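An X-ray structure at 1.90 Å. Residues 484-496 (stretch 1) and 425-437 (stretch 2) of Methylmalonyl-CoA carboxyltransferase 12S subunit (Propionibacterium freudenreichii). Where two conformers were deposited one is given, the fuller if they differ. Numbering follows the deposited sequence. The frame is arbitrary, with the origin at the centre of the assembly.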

# COMPACT_ATOMS: atom_id res chain seq x y z
N GLY E 484 32.64 -18.53 9.12
CA GLY E 484 31.19 -18.38 9.11
C GLY E 484 30.56 -18.54 7.74
O GLY E 484 29.37 -18.25 7.57
N GLN E 485 31.34 -19.01 6.77
CA GLN E 485 30.82 -19.22 5.42
C GLN E 485 29.90 -20.44 5.37
O GLN E 485 29.14 -20.61 4.41
CB GLN E 485 31.98 -19.31 4.42
CG GLN E 485 32.67 -17.95 4.32
CD GLN E 485 33.67 -17.84 3.18
OE1 GLN E 485 33.49 -18.45 2.13
NE2 GLN E 485 34.71 -17.04 3.38
N VAL E 486 29.97 -21.28 6.39
CA VAL E 486 29.07 -22.43 6.50
C VAL E 486 28.55 -22.46 7.93
O VAL E 486 29.26 -22.08 8.86
CB VAL E 486 29.75 -23.80 6.15
CG1 VAL E 486 30.27 -23.79 4.72
CG2 VAL E 486 30.85 -24.13 7.15
N ASP E 487 27.29 -22.89 8.10
CA ASP E 487 26.68 -22.98 9.42
C ASP E 487 27.41 -24.03 10.27
O ASP E 487 27.56 -23.87 11.48
CB ASP E 487 25.23 -23.46 9.33
CG ASP E 487 24.28 -22.43 8.72
OD1 ASP E 487 24.71 -21.67 7.84
OD2 ASP E 487 23.10 -22.43 9.12
N ASP E 488 27.84 -25.10 9.62
CA ASP E 488 28.45 -26.22 10.34
C ASP E 488 29.11 -27.17 9.34
O ASP E 488 28.87 -27.08 8.14
CB ASP E 488 27.31 -26.95 11.06
CG ASP E 488 27.79 -27.98 12.06
OD1 ASP E 488 26.94 -28.77 12.52
OD2 ASP E 488 28.98 -28.00 12.41
N VAL E 489 29.97 -28.06 9.85
CA VAL E 489 30.61 -29.09 9.02
C VAL E 489 29.81 -30.31 9.46
O VAL E 489 29.69 -30.57 10.65
CB VAL E 489 32.10 -29.26 9.35
CG1 VAL E 489 32.71 -30.34 8.44
CG2 VAL E 489 32.83 -27.94 9.15
N ILE E 490 29.27 -31.06 8.50
CA ILE E 490 28.42 -32.19 8.84
C ILE E 490 28.85 -33.56 8.37
O ILE E 490 29.61 -33.70 7.42
CB ILE E 490 26.98 -31.97 8.29
CG1 ILE E 490 26.99 -31.96 6.75
CG2 ILE E 490 26.40 -30.66 8.81
CD1 ILE E 490 25.60 -31.91 6.11
N ASP E 491 28.32 -34.57 9.04
CA ASP E 491 28.54 -35.96 8.68
C ASP E 491 27.62 -36.08 7.46
O ASP E 491 26.42 -35.77 7.54
CB ASP E 491 28.07 -36.86 9.83
CG ASP E 491 28.07 -38.34 9.49
OD1 ASP E 491 27.86 -39.13 10.43
OD2 ASP E 491 28.25 -38.72 8.31
N PRO E 492 28.17 -36.51 6.31
CA PRO E 492 27.36 -36.65 5.09
C PRO E 492 26.07 -37.43 5.35
O PRO E 492 25.04 -37.19 4.72
CB PRO E 492 28.29 -37.38 4.13
CG PRO E 492 29.65 -36.89 4.55
CD PRO E 492 29.57 -36.89 6.06
N ALA E 493 26.14 -38.36 6.30
CA ALA E 493 24.98 -39.19 6.63
C ALA E 493 23.78 -38.41 7.14
O ALA E 493 22.65 -38.90 7.06
CB ALA E 493 25.38 -40.26 7.67
N ASP E 494 24.00 -37.21 7.68
CA ASP E 494 22.92 -36.38 8.21
C ASP E 494 22.38 -35.33 7.23
O ASP E 494 21.58 -34.49 7.61
CB ASP E 494 23.37 -35.64 9.48
CG ASP E 494 23.90 -36.57 10.58
OD1 ASP E 494 23.32 -37.66 10.77
OD2 ASP E 494 24.87 -36.20 11.26
N THR E 495 22.84 -35.37 5.98
CA THR E 495 22.41 -34.38 4.99
C THR E 495 20.90 -34.15 4.91
O THR E 495 20.43 -33.01 5.01
CB THR E 495 22.95 -34.74 3.61
OG1 THR E 495 24.38 -34.83 3.68
CG2 THR E 495 22.58 -33.66 2.57
N ARG E 496 20.12 -35.22 4.75
CA ARG E 496 18.67 -35.06 4.66
C ARG E 496 18.13 -34.33 5.89
O ARG E 496 17.34 -33.39 5.76
CB ARG E 496 17.99 -36.42 4.51
CG ARG E 496 16.47 -36.34 4.32
CD ARG E 496 15.90 -37.72 4.04
NE ARG E 496 14.49 -37.85 4.42
CZ ARG E 496 13.46 -37.38 3.73
NH1 ARG E 496 13.66 -36.72 2.59
NH2 ARG E 496 12.23 -37.57 4.18
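Stretch 2, residues 425-437: ADAVYAWPSAEIA

When two segments pair along their backbones, the peptide groups facing the partner must find hydrogen-bonding counterparts, and where the regular ladder falters a side chain or a water can stand in. Stretch 2 lies on residues 484-496 in this way. Its strand 427-430 runs parallel to the short, weakly bonded strand around Asp488 and Val489, with Val489 set against Ala430 at a CA-CA distance of 4.7 Å. After Ala430 the chain leaves the strand, makes a type I turn from Trp431 to Ala434, closed by a 3.0 Å bond from Ala434 N to Trp431 O, and resumes as a strand at 435-437.

The ladder has three backbone rungs. Asp487 N donates to Val428 O (2.7 Å), Ala430 N to Asp488 O (3.2 Å), and Ile490 N to Ala430 O (2.8 Å). Ala430 thus uses both its NH and its carbonyl, as expected of a parallel pairing in which one residue bridges two positions on the neighbour; the carbonyl also receives a CA-H...O contact, Val489 CA lying 3.3 Å from Ala430 O.

At the start of the ladder a carboxylate takes over. Val428 N donates to Asp487 OD1 at 3.1 Å, almost linearly, so Asp487 answers both polar groups of the Val428 backbone, one with its own NH and the other with its side chain. The second carboxylate oxygen is served by solvent: one water donates to Asp487 OD2 (2.5 Å) and to Asp426 O (2.9 Å), while another donates to Asp487 OD2 (2.7 Å) and hydrogen-bonds Tyr429 OH (2.7 Å). Asp488 OD2 accepts from the neighbouring Val489 N at 2.7 Å, and both carboxylate oxygens of Asp488 have further partners elsewhere in the structure.

Further along, side chains carry the contact. Pro492 CB sits over one face of the Trp431 indole, 3.5 Å from the centroid of its six-membered ring. At the ring edge, Trp431 NE1 makes a weak bond to Thr495 OG1: the 2.8 Å distance is short, but the angle of 127° is bent. That hydroxyl in turn donates to Pro492 O (2.7 Å), so it acts as acceptor across the contact and donor within its own stretch. Pro492 CD also packs against Pro432 CD at 3.6 Å.

Apolar packing completes the fit, with Val486 CG1 3.8 Å from both Val428 CG1 and Ile436 CD1. The accounting is not perfect: Gln485 OE1 is buried by the contact without a polar partner, its closest approach across it being 4.1 Å to Ile436 CG2, although Gln485 NE2 is satisfied elsewhere in the structure.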

# COMPACT_ATOMS: atom_id res chain seq x y z
N ALA E 425 22.10 -17.38 0.73
CA ALA E 425 21.76 -18.72 1.19
C ALA E 425 21.40 -18.55 2.66
O ALA E 425 22.12 -17.90 3.42
CB ALA E 425 22.96 -19.67 1.06
N ASP E 426 20.27 -19.13 3.07
CA ASP E 426 19.83 -19.02 4.45
C ASP E 426 20.57 -20.00 5.36
O ASP E 426 20.76 -19.73 6.55
CB ASP E 426 18.33 -19.26 4.54
CG ASP E 426 17.56 -18.23 3.77
OD1 ASP E 426 17.54 -17.06 4.20
OD2 ASP E 426 17.00 -18.58 2.72
N ALA E 427 20.96 -21.14 4.81
CA ALA E 427 21.71 -22.14 5.57
C ALA E 427 22.71 -22.79 4.64
O ALA E 427 22.38 -23.13 3.50
CB ALA E 427 20.76 -23.21 6.14
N VAL E 428 23.95 -22.94 5.10
CA VAL E 428 24.98 -23.56 4.28
C VAL E 428 25.71 -24.63 5.09
O VAL E 428 26.12 -24.38 6.23
CB VAL E 428 26.01 -22.52 3.79
CG1 VAL E 428 26.99 -23.19 2.87
CG2 VAL E 428 25.30 -21.37 3.04
N TYR E 429 25.84 -25.83 4.53
CA TYR E 429 26.55 -26.90 5.24
C TYR E 429 27.68 -27.44 4.40
O TYR E 429 27.57 -27.52 3.18
CB TYR E 429 25.61 -28.06 5.58
CG TYR E 429 24.38 -27.64 6.32
CD1 TYR E 429 23.18 -27.45 5.63
CD2 TYR E 429 24.42 -27.34 7.68
CE1 TYR E 429 22.05 -26.96 6.28
CE2 TYR E 429 23.28 -26.85 8.34
CZ TYR E 429 22.10 -26.66 7.63
OH TYR E 429 20.97 -26.14 8.22
N ALA E 430 28.77 -27.81 5.07
CA ALA E 430 29.92 -28.37 4.38
C ALA E 430 30.12 -29.84 4.78
O ALA E 430 30.05 -30.17 5.97
CB ALA E 430 31.18 -27.58 4.73
N TRP E 431 30.32 -30.71 3.80
CA TRP E 431 30.60 -32.11 4.09
C TRP E 431 32.07 -32.04 4.48
O TRP E 431 32.72 -31.02 4.25
CB TRP E 431 30.44 -32.97 2.85
CG TRP E 431 29.03 -33.46 2.63
CD1 TRP E 431 27.87 -32.92 3.14
CD2 TRP E 431 28.63 -34.58 1.83
NE1 TRP E 431 26.78 -33.65 2.70
CE2 TRP E 431 27.22 -34.67 1.90
CE3 TRP E 431 29.33 -35.52 1.06
CZ2 TRP E 431 26.50 -35.66 1.23
CZ3 TRP E 431 28.61 -36.50 0.40
CH2 TRP E 431 27.21 -36.56 0.49
N PRO E 432 32.62 -33.11 5.08
CA PRO E 432 34.04 -33.06 5.47
C PRO E 432 34.96 -33.00 4.26
O PRO E 432 36.15 -32.72 4.38
CB PRO E 432 34.23 -34.36 6.26
CG PRO E 432 32.86 -34.64 6.82
CD PRO E 432 31.99 -34.33 5.61
N SER E 433 34.41 -33.27 3.09
CA SER E 433 35.17 -33.25 1.84
C SER E 433 35.06 -31.90 1.12
O SER E 433 35.63 -31.70 0.04
CB SER E 433 34.67 -34.36 0.92
OG SER E 433 33.25 -34.45 0.99
N ALA E 434 34.33 -30.98 1.73
CA ALA E 434 34.13 -29.66 1.14
C ALA E 434 35.44 -28.93 0.94
O ALA E 434 36.30 -28.89 1.84
CB ALA E 434 33.19 -28.83 1.99
N GLU E 435 35.59 -28.32 -0.23
CA GLU E 435 36.80 -27.59 -0.52
C GLU E 435 36.47 -26.22 -1.12
O GLU E 435 36.68 -25.99 -2.30
CB GLU E 435 37.66 -28.41 -1.48
CG GLU E 435 39.08 -27.91 -1.59
CD GLU E 435 39.94 -28.81 -2.47
OE1 GLU E 435 41.16 -28.56 -2.53
OE2 GLU E 435 39.39 -29.75 -3.10
N ILE E 436 35.92 -25.34 -0.28
CA ILE E 436 35.59 -23.97 -0.68
C ILE E 436 36.91 -23.22 -0.77
O ILE E 436 37.67 -23.18 0.19
CB ILE E 436 34.70 -23.30 0.39
CG1 ILE E 436 33.36 -24.04 0.46
CG2 ILE E 436 34.52 -21.81 0.08
CD1 ILE E 436 32.58 -23.78 1.70
N ALA E 437 37.20 -22.63 -1.93
CA ALA E 437 38.47 -21.94 -2.11
C ALA E 437 38.41 -20.88 -3.20
O ALA E 437 37.63 -21.01 -4.15
CB ALA E 437 39.57 -22.95 -2.44
O HOH W 1 21.24 -20.73 9.22
O HOH W 2 21.75 -24.47 10.16